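PDB 3N4P: tripartite terminase subunit 3 from Human herpesvirus 5, which acts as the nuclease-bearing large subunit of the viral terminase, whose motor complex packages genomic DNA into empty capsids. Local coordinates for residues L46-L51 and Q91-G96; R149-I154 and V166-T171; A117-I122 and V211-K216; K188-E193 and A264-D269. One frame throughout, in Å; residues are numbered along the deposited sequence.

Contact 1 of 4, residues L46-L51 and Q91-G96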
loop_
_atom_site.group_PDB
_atom_site.type_symbol
_atom_site.label_atom_id
_atom_site.label_comp_id
_atom_site.label_asym_id
_atom_site.label_seq_id
_atom_site.Cartn_x
_atom_site.Cartn_y
_atom_site.Cartn_z
ATOM N N LEU B 46 1.000 2.694 2.256
ATOM C CA LEU B 46 1.039 2.091 0.915
ATOM C C LEU B 46 1.804 0.740 0.948
ATOM O O LEU B 46 3.054 0.694 0.851
ATOM C CB LEU B 46 1.564 3.074 -0.194
ATOM C CG LEU B 46 0.530 4.080 -0.728
ATOM C CD1 LEU B 46 1.201 5.249 -1.515
ATOM C CD2 LEU B 46 -0.564 3.417 -1.662
ATOM N N ARG B 47 1.063 -0.364 1.130
ATOM C CA ARG B 47 1.683 -1.685 1.194
ATOM C C ARG B 47 1.194 -2.527 0.027
ATOM O O ARG B 47 0.032 -2.424 -0.324
ATOM C CB ARG B 47 1.320 -2.395 2.539
ATOM C CG ARG B 47 1.549 -1.455 3.716
ATOM C CD ARG B 47 1.246 -2.103 5.015
ATOM N NE ARG B 47 1.308 -1.105 6.078
ATOM C CZ ARG B 47 1.244 -1.423 7.375
ATOM N NH1 ARG B 47 1.144 -2.700 7.735
ATOM N NH2 ARG B 47 1.277 -0.469 8.317
ATOM N N TYR B 48 2.061 -3.362 -0.551
ATOM C CA TYR B 48 1.743 -4.243 -1.675
ATOM C C TYR B 48 0.874 -5.478 -1.309
ATOM O O TYR B 48 1.195 -6.253 -0.402
ATOM C CB TYR B 48 3.074 -4.706 -2.282
ATOM C CG TYR B 48 3.638 -3.742 -3.273
ATOM C CD1 TYR B 48 4.794 -3.020 -3.013
ATOM C CD2 TYR B 48 2.989 -3.525 -4.486
ATOM C CE1 TYR B 48 5.306 -2.039 -3.994
ATOM C CE2 TYR B 48 3.488 -2.601 -5.451
ATOM C CZ TYR B 48 4.646 -1.878 -5.184
ATOM O OH TYR B 48 5.078 -0.946 -6.104
ATOM N N SER B 49 -0.209 -5.689 -2.027
ATOM C CA SER B 49 -1.146 -6.766 -1.812
ATOM C C SER B 49 -0.887 -7.743 -2.918
ATOM O O SER B 49 -1.648 -7.843 -3.887
ATOM C CB SER B 49 -2.545 -6.262 -2.001
ATOM O OG SER B 49 -3.109 -5.896 -0.769
ATOM N N THR B 50 0.232 -8.421 -2.781
ATOM C CA THR B 50 0.644 -9.490 -3.636
ATOM C C THR B 50 -0.473 -10.544 -3.937
ATOM O O THR B 50 -0.544 -11.097 -5.037
ATOM C CB THR B 50 1.820 -10.143 -2.865
ATOM O OG1 THR B 50 3.058 -9.753 -3.479
ATOM C CG2 THR B 50 1.681 -11.536 -2.765
ATOM N N LEU B 51 -1.370 -10.756 -2.976
ATOM C CA LEU B 51 -2.457 -11.713 -3.115
ATOM C C LEU B 51 -3.536 -11.238 -4.068
ATOM O O LEU B 51 -4.362 -12.025 -4.485
ATOM C CB LEU B 51 -3.082 -12.010 -1.746
ATOM C CG LEU B 51 -2.128 -12.705 -0.768
ATOM C CD1 LEU B 51 -2.667 -12.583 0.693
ATOM C CD2 LEU B 51 -1.893 -14.158 -1.211
ATOM N N GLN B 91 11.952 -2.131 -6.813
ATOM C CA GLN B 91 11.735 -2.012 -5.358
ATOM C C GLN B 91 12.066 -3.282 -4.627
ATOM O O GLN B 91 12.305 -4.332 -5.233
ATOM C CB GLN B 91 10.302 -1.588 -5.061
ATOM C CG GLN B 91 9.985 -0.161 -5.697
ATOM C CD GLN B 91 8.510 0.177 -5.663
ATOM O OE1 GLN B 91 7.711 -0.503 -6.283
ATOM N NE2 GLN B 91 8.145 1.223 -4.947
ATOM N N PHE B 92 12.073 -3.165 -3.305
ATOM C CA PHE B 92 12.305 -4.276 -2.392
ATOM C C PHE B 92 11.221 -4.333 -1.403
ATOM O O PHE B 92 10.885 -3.321 -0.757
ATOM C CB PHE B 92 13.654 -4.070 -1.742
ATOM C CG PHE B 92 14.723 -3.752 -2.778
ATOM C CD1 PHE B 92 15.352 -4.780 -3.482
ATOM C CD2 PHE B 92 15.027 -2.437 -3.093
ATOM C CE1 PHE B 92 16.329 -4.511 -4.488
ATOM C CE2 PHE B 92 15.995 -2.134 -4.118
ATOM C CZ PHE B 92 16.652 -3.211 -4.807
ATOM N N LEU B 93 10.675 -5.531 -1.294
ATOM C CA LEU B 93 9.465 -5.799 -0.575
ATOM C C LEU B 93 9.737 -6.583 0.711
ATOM O O LEU B 93 10.470 -7.553 0.679
ATOM C CB LEU B 93 8.651 -6.662 -1.499
ATOM C CG LEU B 93 7.207 -6.301 -1.680
ATOM C CD1 LEU B 93 7.218 -5.747 -3.062
ATOM C CD2 LEU B 93 6.436 -7.530 -1.690
ATOM N N ILE B 94 9.180 -6.179 1.854
ATOM C CA ILE B 94 9.496 -6.883 3.117
ATOM C C ILE B 94 8.386 -7.889 3.296
ATOM O O ILE B 94 7.206 -7.493 3.406
ATOM C CB ILE B 94 9.538 -5.932 4.322
ATOM C CG1 ILE B 94 10.671 -4.954 4.152
ATOM C CG2 ILE B 94 9.713 -6.693 5.703
ATOM C CD1 ILE B 94 10.382 -3.797 5.009
ATOM N N TYR B 95 8.758 -9.182 3.247
ATOM C CA TYR B 95 7.794 -10.252 3.377
ATOM C C TYR B 95 7.570 -10.741 4.811
ATOM O O TYR B 95 6.521 -11.332 5.130
ATOM C CB TYR B 95 8.252 -11.468 2.520
ATOM C CG TYR B 95 8.135 -11.226 0.974
ATOM C CD1 TYR B 95 6.897 -10.974 0.382
ATOM C CD2 TYR B 95 9.264 -11.207 0.157
ATOM C CE1 TYR B 95 6.774 -10.776 -0.987
ATOM C CE2 TYR B 95 9.184 -11.028 -1.241
ATOM C CZ TYR B 95 7.932 -10.823 -1.798
ATOM O OH TYR B 95 7.808 -10.630 -3.144
ATOM N N GLY B 96 8.574 -10.560 5.659
ATOM C CA GLY B 96 8.553 -11.145 6.984
ATOM C C GLY B 96 9.458 -10.415 7.932
ATOM O O GLY B 96 10.487 -9.832 7.500
#

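Contact 2 of 4, residues R149-I154 and V166-T171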
loop_
_atom_site.group_PDB
_atom_site.type_symbol
_atom_site.label_atom_id
_atom_site.label_comp_id
_atom_site.label_asym_id
_atom_site.label_seq_id
_atom_site.Cartn_x
_atom_site.Cartn_y
_atom_site.Cartn_z
ATOM N N ARG B 149 25.576 -23.819 13.719
ATOM C CA ARG B 149 24.562 -24.780 14.098
ATOM C C ARG B 149 23.184 -24.299 13.803
ATOM O O ARG B 149 22.330 -25.083 13.404
ATOM C CB ARG B 149 24.664 -25.169 15.585
ATOM C CG ARG B 149 25.777 -26.143 15.898
ATOM C CD ARG B 149 25.740 -26.604 17.395
ATOM N NE ARG B 149 25.928 -25.430 18.259
ATOM C CZ ARG B 149 27.112 -24.922 18.623
ATOM N NH1 ARG B 149 28.273 -25.509 18.273
ATOM N NH2 ARG B 149 27.137 -23.842 19.390
ATOM N N ILE B 150 22.959 -23.001 14.009
ATOM C CA ILE B 150 21.687 -22.385 13.701
ATOM C C ILE B 150 21.399 -22.451 12.209
ATOM O O ILE B 150 20.285 -22.804 11.826
ATOM C CB ILE B 150 21.598 -20.935 14.265
ATOM C CG1 ILE B 150 21.425 -20.972 15.794
ATOM C CG2 ILE B 150 20.518 -20.032 13.514
ATOM C CD1 ILE B 150 21.592 -19.572 16.453
ATOM N N ALA B 151 22.376 -22.132 11.366
ATOM C CA ALA B 151 22.155 -22.252 9.914
ATOM C C ALA B 151 21.647 -23.650 9.601
ATOM O O ALA B 151 20.645 -23.840 8.873
ATOM C CB ALA B 151 23.433 -21.980 9.129
ATOM N N CYS B 152 22.352 -24.617 10.143
ATOM C CA CYS B 152 22.052 -26.007 9.884
ATOM C C CYS B 152 20.654 -26.338 10.396
ATOM O O CYS B 152 19.927 -27.055 9.740
ATOM C CB CYS B 152 23.178 -26.889 10.459
ATOM S SG CYS B 152 22.763 -28.586 10.548
ATOM N N LEU B 153 20.228 -25.733 11.505
ATOM C CA LEU B 153 18.880 -26.031 12.030
ATOM C C LEU B 153 17.805 -25.431 11.177
ATOM O O LEU B 153 16.760 -25.987 11.038
ATOM C CB LEU B 153 18.688 -25.691 13.521
ATOM C CG LEU B 153 19.496 -26.494 14.547
ATOM C CD1 LEU B 153 19.765 -25.634 15.776
ATOM C CD2 LEU B 153 18.901 -27.887 14.985
ATOM N N ILE B 154 18.085 -24.305 10.562
ATOM C CA ILE B 154 17.130 -23.600 9.729
ATOM C C ILE B 154 16.927 -24.413 8.473
ATOM O O ILE B 154 15.781 -24.656 8.066
ATOM C CB ILE B 154 17.667 -22.229 9.308
ATOM C CG1 ILE B 154 17.678 -21.250 10.512
ATOM C CG2 ILE B 154 16.750 -21.641 8.130
ATOM C CD1 ILE B 154 18.241 -19.892 10.227
ATOM N N VAL B 166 17.992 -24.099 -0.980
ATOM C CA VAL B 166 18.439 -23.240 0.115
ATOM C C VAL B 166 19.933 -22.992 -0.077
ATOM O O VAL B 166 20.676 -23.936 -0.386
ATOM C CB VAL B 166 18.254 -23.968 1.446
ATOM C CG1 VAL B 166 17.962 -23.014 2.501
ATOM C CG2 VAL B 166 17.080 -24.910 1.352
ATOM N N LEU B 167 20.367 -21.750 0.072
ATOM C CA LEU B 167 21.777 -21.335 -0.057
ATOM C C LEU B 167 22.063 -20.479 1.149
ATOM O O LEU B 167 21.188 -19.795 1.616
ATOM C CB LEU B 167 21.995 -20.468 -1.285
ATOM C CG LEU B 167 22.049 -21.128 -2.664
ATOM C CD1 LEU B 167 20.683 -21.405 -3.267
ATOM C CD2 LEU B 167 22.857 -20.280 -3.585
ATOM N N PHE B 168 23.273 -20.529 1.662
ATOM C CA PHE B 168 23.624 -19.785 2.842
ATOM C C PHE B 168 24.819 -18.931 2.475
ATOM O O PHE B 168 25.567 -19.250 1.552
ATOM C CB PHE B 168 23.942 -20.683 4.026
ATOM C CG PHE B 168 22.737 -21.153 4.760
ATOM C CD1 PHE B 168 22.064 -22.289 4.358
ATOM C CD2 PHE B 168 22.251 -20.450 5.858
ATOM C CE1 PHE B 168 20.932 -22.752 5.051
ATOM C CE2 PHE B 168 21.105 -20.904 6.557
ATOM C CZ PHE B 168 20.443 -22.048 6.146
ATOM N N TYR B 169 24.957 -17.797 3.140
ATOM C CA TYR B 169 26.069 -16.893 2.819
ATOM C C TYR B 169 27.243 -17.642 3.420
ATOM O O TYR B 169 27.148 -18.033 4.586
ATOM C CB TYR B 169 25.904 -15.585 3.558
ATOM C CG TYR B 169 26.892 -14.543 3.135
ATOM C CD1 TYR B 169 26.499 -13.500 2.276
ATOM C CD2 TYR B 169 28.210 -14.561 3.590
ATOM C CE1 TYR B 169 27.417 -12.520 1.867
ATOM C CE2 TYR B 169 29.143 -13.566 3.171
ATOM C CZ TYR B 169 28.733 -12.564 2.328
ATOM O OH TYR B 169 29.626 -11.598 1.925
ATOM N N HIS B 170 28.301 -17.890 2.654
ATOM C CA HIS B 170 29.493 -18.610 3.185
ATOM C C HIS B 170 30.691 -17.703 3.229
ATOM O O HIS B 170 30.903 -16.878 2.327
ATOM C CB HIS B 170 29.827 -19.845 2.370
ATOM C CG HIS B 170 28.993 -21.026 2.725
ATOM N ND1 HIS B 170 29.518 -22.179 3.278
ATOM C CD2 HIS B 170 27.662 -21.235 2.613
ATOM C CE1 HIS B 170 28.546 -23.045 3.486
ATOM N NE2 HIS B 170 27.411 -22.497 3.089
ATOM N N THR B 171 31.466 -17.840 4.296
ATOM C CA THR B 171 32.698 -17.062 4.411
ATOM C C THR B 171 33.845 -17.992 4.828
ATOM O O THR B 171 33.648 -18.924 5.596
ATOM C CB THR B 171 32.571 -15.877 5.406
ATOM O OG1 THR B 171 32.737 -16.356 6.744
ATOM C CG2 THR B 171 31.230 -15.277 5.332
#

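Contact 3 of 4, residues A117-I122 and V211-K216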
loop_
_atom_site.group_PDB
_atom_site.type_symbol
_atom_site.label_atom_id
_atom_site.label_comp_id
_atom_site.label_asym_id
_atom_site.label_seq_id
_atom_site.Cartn_x
_atom_site.Cartn_y
_atom_site.Cartn_z
ATOM N N ALA B 117 12.825 -18.587 12.909
ATOM C CA ALA B 117 13.225 -18.105 11.563
ATOM C C ALA B 117 12.561 -18.976 10.489
ATOM O O ALA B 117 12.029 -18.481 9.492
ATOM C CB ALA B 117 14.706 -18.096 11.426
ATOM N N ALA B 118 12.583 -20.275 10.720
ATOM C CA ALA B 118 12.078 -21.213 9.784
ATOM C C ALA B 118 10.578 -21.119 9.629
ATOM O O ALA B 118 10.086 -21.254 8.522
ATOM C CB ALA B 118 12.448 -22.697 10.245
ATOM N N HIS B 119 9.849 -21.027 10.739
ATOM C CA HIS B 119 8.412 -20.861 10.698
ATOM C C HIS B 119 8.025 -19.604 9.887
ATOM O O HIS B 119 7.094 -19.622 9.047
ATOM C CB HIS B 119 7.951 -20.734 12.139
ATOM C CG HIS B 119 6.484 -20.806 12.324
ATOM N ND1 HIS B 119 5.638 -21.370 11.387
ATOM C CD2 HIS B 119 5.696 -20.382 13.339
ATOM C CE1 HIS B 119 4.390 -21.301 11.829
ATOM N NE2 HIS B 119 4.398 -20.708 13.010
ATOM N N MET B 120 8.743 -18.508 10.058
ATOM C CA MET B 120 8.398 -17.337 9.244
ATOM C C MET B 120 8.613 -17.620 7.737
ATOM O O MET B 120 7.765 -17.261 6.914
ATOM C CB MET B 120 9.240 -16.148 9.629
ATOM C CG MET B 120 9.174 -14.963 8.546
ATOM S SD MET B 120 10.594 -13.883 8.679
ATOM C CE MET B 120 11.901 -14.746 7.826
ATOM N N ILE B 121 9.766 -18.182 7.384
ATOM C CA ILE B 121 10.122 -18.545 5.997
ATOM C C ILE B 121 9.109 -19.475 5.287
ATOM O O ILE B 121 8.749 -19.199 4.137
ATOM C CB ILE B 121 11.532 -19.214 5.964
ATOM C CG1 ILE B 121 12.617 -18.137 6.188
ATOM C CG2 ILE B 121 11.784 -20.014 4.631
ATOM C CD1 ILE B 121 13.912 -18.876 6.851
ATOM N N ILE B 122 8.678 -20.530 5.966
ATOM C CA ILE B 122 7.667 -21.447 5.472
ATOM C C ILE B 122 6.341 -20.720 5.222
ATOM O O ILE B 122 5.727 -20.927 4.172
ATOM C CB ILE B 122 7.529 -22.647 6.426
ATOM C CG1 ILE B 122 8.847 -23.450 6.482
ATOM C CG2 ILE B 122 6.294 -23.628 6.101
ATOM C CD1 ILE B 122 8.931 -24.196 7.931
ATOM N N VAL B 211 4.456 -11.501 7.147
ATOM C CA VAL B 211 4.345 -12.583 8.173
ATOM C C VAL B 211 5.124 -12.168 9.381
ATOM O O VAL B 211 6.232 -11.716 9.239
ATOM C CB VAL B 211 4.988 -13.880 7.622
ATOM C CG1 VAL B 211 5.136 -14.956 8.743
ATOM C CG2 VAL B 211 4.172 -14.368 6.476
ATOM N N SER B 212 4.529 -12.260 10.560
ATOM C CA SER B 212 5.297 -12.040 11.768
ATOM C C SER B 212 4.691 -12.669 12.992
ATOM O O SER B 212 3.836 -12.058 13.598
ATOM C CB SER B 212 5.381 -10.567 12.083
ATOM O OG SER B 212 6.120 -10.458 13.298
ATOM N N TYR B 213 5.164 -13.841 13.402
ATOM C CA TYR B 213 4.522 -14.550 14.494
ATOM C C TYR B 213 4.901 -13.964 15.854
ATOM O O TYR B 213 4.178 -14.161 16.831
ATOM C CB TYR B 213 4.865 -16.043 14.458
ATOM C CG TYR B 213 4.224 -16.710 13.256
ATOM C CD1 TYR B 213 5.001 -17.084 12.150
ATOM C CD2 TYR B 213 2.838 -17.000 13.250
ATOM C CE1 TYR B 213 4.441 -17.718 11.065
ATOM C CE2 TYR B 213 2.234 -17.626 12.148
ATOM C CZ TYR B 213 3.058 -17.983 11.038
ATOM O OH TYR B 213 2.518 -18.640 9.938
ATOM N N THR B 214 6.033 -13.255 15.947
ATOM C CA THR B 214 6.468 -12.782 17.263
ATOM C C THR B 214 6.059 -11.332 17.469
ATOM O O THR B 214 6.150 -10.835 18.600
ATOM C CB THR B 214 8.016 -12.821 17.451
ATOM O OG1 THR B 214 8.625 -11.962 16.492
ATOM C CG2 THR B 214 8.541 -14.250 17.298
ATOM N N ILE B 215 5.663 -10.604 16.389
ATOM C CA ILE B 215 5.250 -9.230 16.563
ATOM C C ILE B 215 3.738 -8.990 16.413
ATOM O O ILE B 215 3.207 -8.127 17.099
ATOM C CB ILE B 215 6.050 -8.295 15.577
ATOM C CG1 ILE B 215 7.564 -8.440 15.829
ATOM C CG2 ILE B 215 5.618 -6.803 15.679
ATOM C CD1 ILE B 215 8.395 -7.855 14.584
ATOM N N LYS B 216 3.064 -9.662 15.463
ATOM C CA LYS B 216 1.698 -9.252 15.058
ATOM C C LYS B 216 0.672 -9.226 16.149
ATOM O O LYS B 216 -0.287 -8.386 16.109
ATOM C CB LYS B 216 1.106 -10.152 13.969
ATOM C CG LYS B 216 1.304 -9.564 12.575
ATOM C CD LYS B 216 0.004 -9.494 11.672
ATOM C CE LYS B 216 -0.079 -10.599 10.597
ATOM N NZ LYS B 216 1.248 -10.888 9.914
#

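Contact 4 of 4, residues K188-E193 and A264-D269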
loop_
_atom_site.group_PDB
_atom_site.type_symbol
_atom_site.label_atom_id
_atom_site.label_comp_id
_atom_site.label_asym_id
_atom_site.label_seq_id
_atom_site.Cartn_x
_atom_site.Cartn_y
_atom_site.Cartn_z
ATOM N N LYS B 188 28.562 -2.680 7.200
ATOM C CA LYS B 188 27.457 -2.011 7.884
ATOM C C LYS B 188 27.285 -0.520 7.470
ATOM O O LYS B 188 26.168 -0.013 7.321
ATOM C CB LYS B 188 27.652 -2.100 9.392
ATOM C CG LYS B 188 26.368 -1.977 10.118
ATOM C CD LYS B 188 26.496 -1.211 11.426
ATOM C CE LYS B 188 25.446 -1.768 12.443
ATOM N NZ LYS B 188 24.677 -0.661 13.135
ATOM N N ALA B 189 28.375 0.191 7.285
ATOM C CA ALA B 189 28.199 1.604 6.914
ATOM C C ALA B 189 27.569 1.703 5.511
ATOM O O ALA B 189 26.560 2.341 5.341
ATOM C CB ALA B 189 29.457 2.342 7.021
ATOM N N LEU B 190 28.114 0.989 4.526
ATOM C CA LEU B 190 27.524 1.004 3.163
ATOM C C LEU B 190 26.022 0.648 3.170
ATOM O O LEU B 190 25.177 1.344 2.558
ATOM C CB LEU B 190 28.267 0.027 2.245
ATOM C CG LEU B 190 29.778 0.149 2.146
ATOM C CD1 LEU B 190 30.363 -0.744 1.030
ATOM C CD2 LEU B 190 30.175 1.612 1.960
ATOM N N ALA B 191 25.718 -0.453 3.857
ATOM C CA ALA B 191 24.341 -0.912 4.038
ATOM C C ALA B 191 23.425 0.133 4.684
ATOM O O ALA B 191 22.398 0.473 4.121
ATOM C CB ALA B 191 24.277 -2.349 4.791
ATOM N N VAL B 192 23.839 0.724 5.798
ATOM C CA VAL B 192 23.019 1.743 6.451
ATOM C C VAL B 192 22.773 2.908 5.498
ATOM O O VAL B 192 21.609 3.293 5.208
ATOM C CB VAL B 192 23.658 2.158 7.800
ATOM C CG1 VAL B 192 23.175 3.526 8.256
ATOM C CG2 VAL B 192 23.307 1.101 8.850
ATOM N N GLU B 193 23.869 3.454 4.983
ATOM C CA GLU B 193 23.795 4.567 4.066
ATOM C C GLU B 193 22.988 4.258 2.799
ATOM O O GLU B 193 22.242 5.096 2.340
ATOM C CB GLU B 193 25.210 5.029 3.738
ATOM C CG GLU B 193 25.253 6.110 2.749
ATOM C CD GLU B 193 25.113 7.520 3.344
ATOM O OE1 GLU B 193 24.009 8.133 3.232
ATOM O OE2 GLU B 193 26.120 8.007 3.913
ATOM N N ALA B 264 19.323 -7.624 4.977
ATOM C CA ALA B 264 18.691 -8.439 3.949
ATOM C C ALA B 264 18.615 -7.639 2.643
ATOM O O ALA B 264 18.904 -8.182 1.575
ATOM C CB ALA B 264 17.308 -8.939 4.390
ATOM N N THR B 265 18.229 -6.372 2.714
ATOM C CA THR B 265 18.100 -5.564 1.493
ATOM C C THR B 265 19.451 -5.393 0.797
ATOM O O THR B 265 19.558 -5.597 -0.405
ATOM C CB THR B 265 17.385 -4.202 1.763
ATOM O OG1 THR B 265 18.136 -3.411 2.701
ATOM C CG2 THR B 265 16.019 -4.455 2.377
ATOM N N TYR B 266 20.484 -5.080 1.568
ATOM C CA TYR B 266 21.845 -4.998 1.109
ATOM C C TYR B 266 22.391 -6.278 0.417
ATOM O O TYR B 266 23.052 -6.186 -0.642
ATOM C CB TYR B 266 22.711 -4.678 2.310
ATOM C CG TYR B 266 24.154 -4.410 2.011
ATOM C CD1 TYR B 266 24.531 -3.258 1.284
ATOM C CD2 TYR B 266 25.157 -5.271 2.485
ATOM C CE1 TYR B 266 25.845 -2.976 1.008
ATOM C CE2 TYR B 266 26.508 -4.983 2.226
ATOM C CZ TYR B 266 26.832 -3.835 1.473
ATOM O OH TYR B 266 28.137 -3.510 1.189
ATOM N N LEU B 267 22.157 -7.466 0.994
ATOM C CA LEU B 267 22.741 -8.621 0.361
ATOM C C LEU B 267 21.926 -9.057 -0.848
ATOM O O LEU B 267 22.328 -9.968 -1.535
ATOM C CB LEU B 267 22.940 -9.781 1.311
ATOM C CG LEU B 267 23.940 -10.006 2.450
ATOM C CD1 LEU B 267 25.192 -9.115 2.491
ATOM C CD2 LEU B 267 23.236 -10.020 3.747
ATOM N N CYS B 268 20.780 -8.431 -1.100
ATOM C CA CYS B 268 20.124 -8.525 -2.430
ATOM C C CYS B 268 21.023 -8.321 -3.688
ATOM O O CYS B 268 20.846 -9.050 -4.669
ATOM C CB CYS B 268 18.892 -7.606 -2.555
ATOM S SG CYS B 268 17.221 -8.359 -2.319
ATOM N N ASP B 269 21.970 -7.375 -3.709
ATOM C CA ASP B 269 22.715 -7.150 -4.971
ATOM C C ASP B 269 23.648 -8.295 -5.407
ATOM O O ASP B 269 24.065 -9.093 -4.607
ATOM C CB ASP B 269 23.489 -5.849 -5.000
ATOM C CG ASP B 269 23.835 -5.428 -6.449
ATOM O OD1 ASP B 269 22.896 -5.000 -7.161
ATOM O OD2 ASP B 269 25.015 -5.569 -6.895
#

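Contact 1 of 4, residues L46-L51 and Q91-G96
An edge of the mixed beta-sheet is the setting in which Tyr-48, on the short strand 46-48, meets Gln-91 and Leu-93 of strand 91-100. Strand 204-211 has backbone hydrogen bonds to both Tyr-48 and Phe-92, so the two segments touch through side chains while a third strand ties their backbones together. Tyr-48 suits this place because it is long, apolar along its ring and polar at its end. The ring atom CD1 packs at 3.6 Å against CD1 of Leu-93, the two side chains crossing at about a right angle. The other methyl of Leu-93, CD2, faces Thr-50 OG1 at 4.4 Å. At the far end of the ring, Tyr-48 OH comes within 2.7 Å of Gln-91 OE1, which lies at the ring edge, near its plane. The amide is turned almost perpendicular to the ring, at 88°. Gln-91 reaches this spot because its chain, with CG placed beside the backbone N (chi1 -61°), runs extended beyond CG. Its NE2 is hydrogen-bonded to Gly-202 O, consistent with OE1 being the end turned to the tyrosine. Tyr-48 OH is also hydrogen-bonded to Glu-42 of the second subunit. The ring of Tyr-88 also meets that of Tyr-48 edge-to-face. Leu-46, Arg-47 and Tyr-48 form an antiparallel ladder with a strand of the second subunit, an arrangement typical of an edge strand that continues a beta-sheet across a subunit interface.

Contact 2 of 4, residues R149-I154 and V166-T171
Phe-168 points its ring from strand 165-172 toward helix 144-161, presenting its far end, CE2 and CZ, to Ala-151 and Ile-154. The methyl of Ala-151 sits 3.6 Å from CE2 of Phe-168. Ala-151 O is closer still, at 3.3 Å from Phe-168 CZ, and approaches obliquely to the ring. One turn further on, CB of Ile-154 lies at the ring edge, near its plane, 4.2 Å from Phe-168 CZ. The ring thus enters end first against a single turn of helix. Its first torsion, -82°, sets CG beside the backbone N and directs the ring at Ala-151. A small residue suits position 151, since it lets the phenyl ring come up to the helix backbone. The two segments belong to a beta-alpha-beta unit: strand 133-138, helix 144-161 and strand 165-172, with the two strands parallel and adjacent in the sheet. Ile-136 of the first strand touches both Ile-154 and Phe-168, so the branched aliphatic and the aromatic side chain share one apolar layer between sheet and helix. Ile-154 also reaches Ala-114 of helix 109-127, while Arg-155 and Ser-279 touch Phe-168. The side chain of Ala-151 is about 11 Å from that of Glu-139, a magnesium ligand and predicted nuclease residue.

Contact 3 of 4, residues A117-I122 and V211-K216
An offset aromatic stack between His-119 and Tyr-213, backed by an apolar contact between Met-120 and Val-211, joins helix 109-127 to the loop that follows strand 204-211. This places the loop against a helix packed on the sheet of the RNase H-like nuclease fold. The imidazole and phenol planes are only 4° from parallel, with centroids 4.0 Å apart. NE2 of His-119 comes over the face of the Tyr-213 ring, 3.6 Å from its CE1. His-119, with CG opposite the backbone N (chi1 -169°), turns its ring toward the loop, and flat rings suit this exposed rim because each can cover the other's face. Beneath them, in the buried part, CG of Met-120 meets CG1 of Val-211 at 4.0 Å; the flexible thioether chain then bends at chi3 (80°) and carries SD away from the compact valine. CA of Met-120 also lies near the edge of the Tyr-213 ring. The phenol end is held by Ser-123, whose OG is hydrogen-bonded to Tyr-213 OH and to His-119 O, while Glu-98 accepts from the backbone N of Tyr-213. The loop itself is turned by an ST motif: Ser-212 OG accepts from Ile-215 N at 3.1 Å.

Contact 4 of 4, residues K188-E193 and A264-D269
Tyr-266 lays its side chain along Ala-191 and ends beside Leu-190, so that it alone carries the contact of residues 264-269, on helix 256-267, with residues 188-193 of helix 187-200. It begins at CB, 3.7 Å from the methyl of Ala-191. CG of Tyr-266 is closer to that same Ala-191 CB, at 3.5 Å, because the first torsion, -174°, swings the ring past the alanine. The methyl stands over the ring face, 3.7 Å from the centroid and 23° off the normal, which makes it a CH-pi contact. Further along one side of the ring, CD1 of Tyr-266 meets Ala-191 CA at 3.6 Å, and CE1 comes to 3.8 Å from Ala-191 N. An alanine suits this place: with no more than a methyl in the way, the ring lies against the helix backbone and the two CA atoms approach to 5.6 Å. At the tip, CD1 of Leu-190, an exposed residue, lies beside the phenol oxygen, 3.6 Å from Tyr-266 OH. His-272 brings its ring against Tyr-266 as well, and Asp-187 and Gln-194 touch it from the partner helix. Helix 187-200, part of the region required for interaction with UL56 and DNA packaging, thus lies on helix 256-267, where Ile-262 and Met-263 also pack on Ala-191; helix 256-267 in turn rests through Ala-264 on Tyr-66 of strand 62-67 and Val-85 of strand 80-88.

How the contacts relate
The four contacts are spread round the mixed sheet of one nuclease domain. Contacts 1 and 2 reach that sheet on opposite sides of the chain's centre, their own centres 25 Å apart. Contact 3 lies between them: Tyr-95 O and Val-211 N, 2.9 Å apart, probably bond strand 91-100 to strand 204-211, and Ile-154 of contact 2 packs on Ala-117 and Ile-121. Contact 4 touches contact 1 through Phe-92 and Cys-268, and contact 2 through Tyr-169 and Leu-267. Along the chain, contact 1 closes first, contact 2 is nested within contact 3, and contact 4 alternates with contact 3. This interlacing ties distant chain regions into a single compact domain.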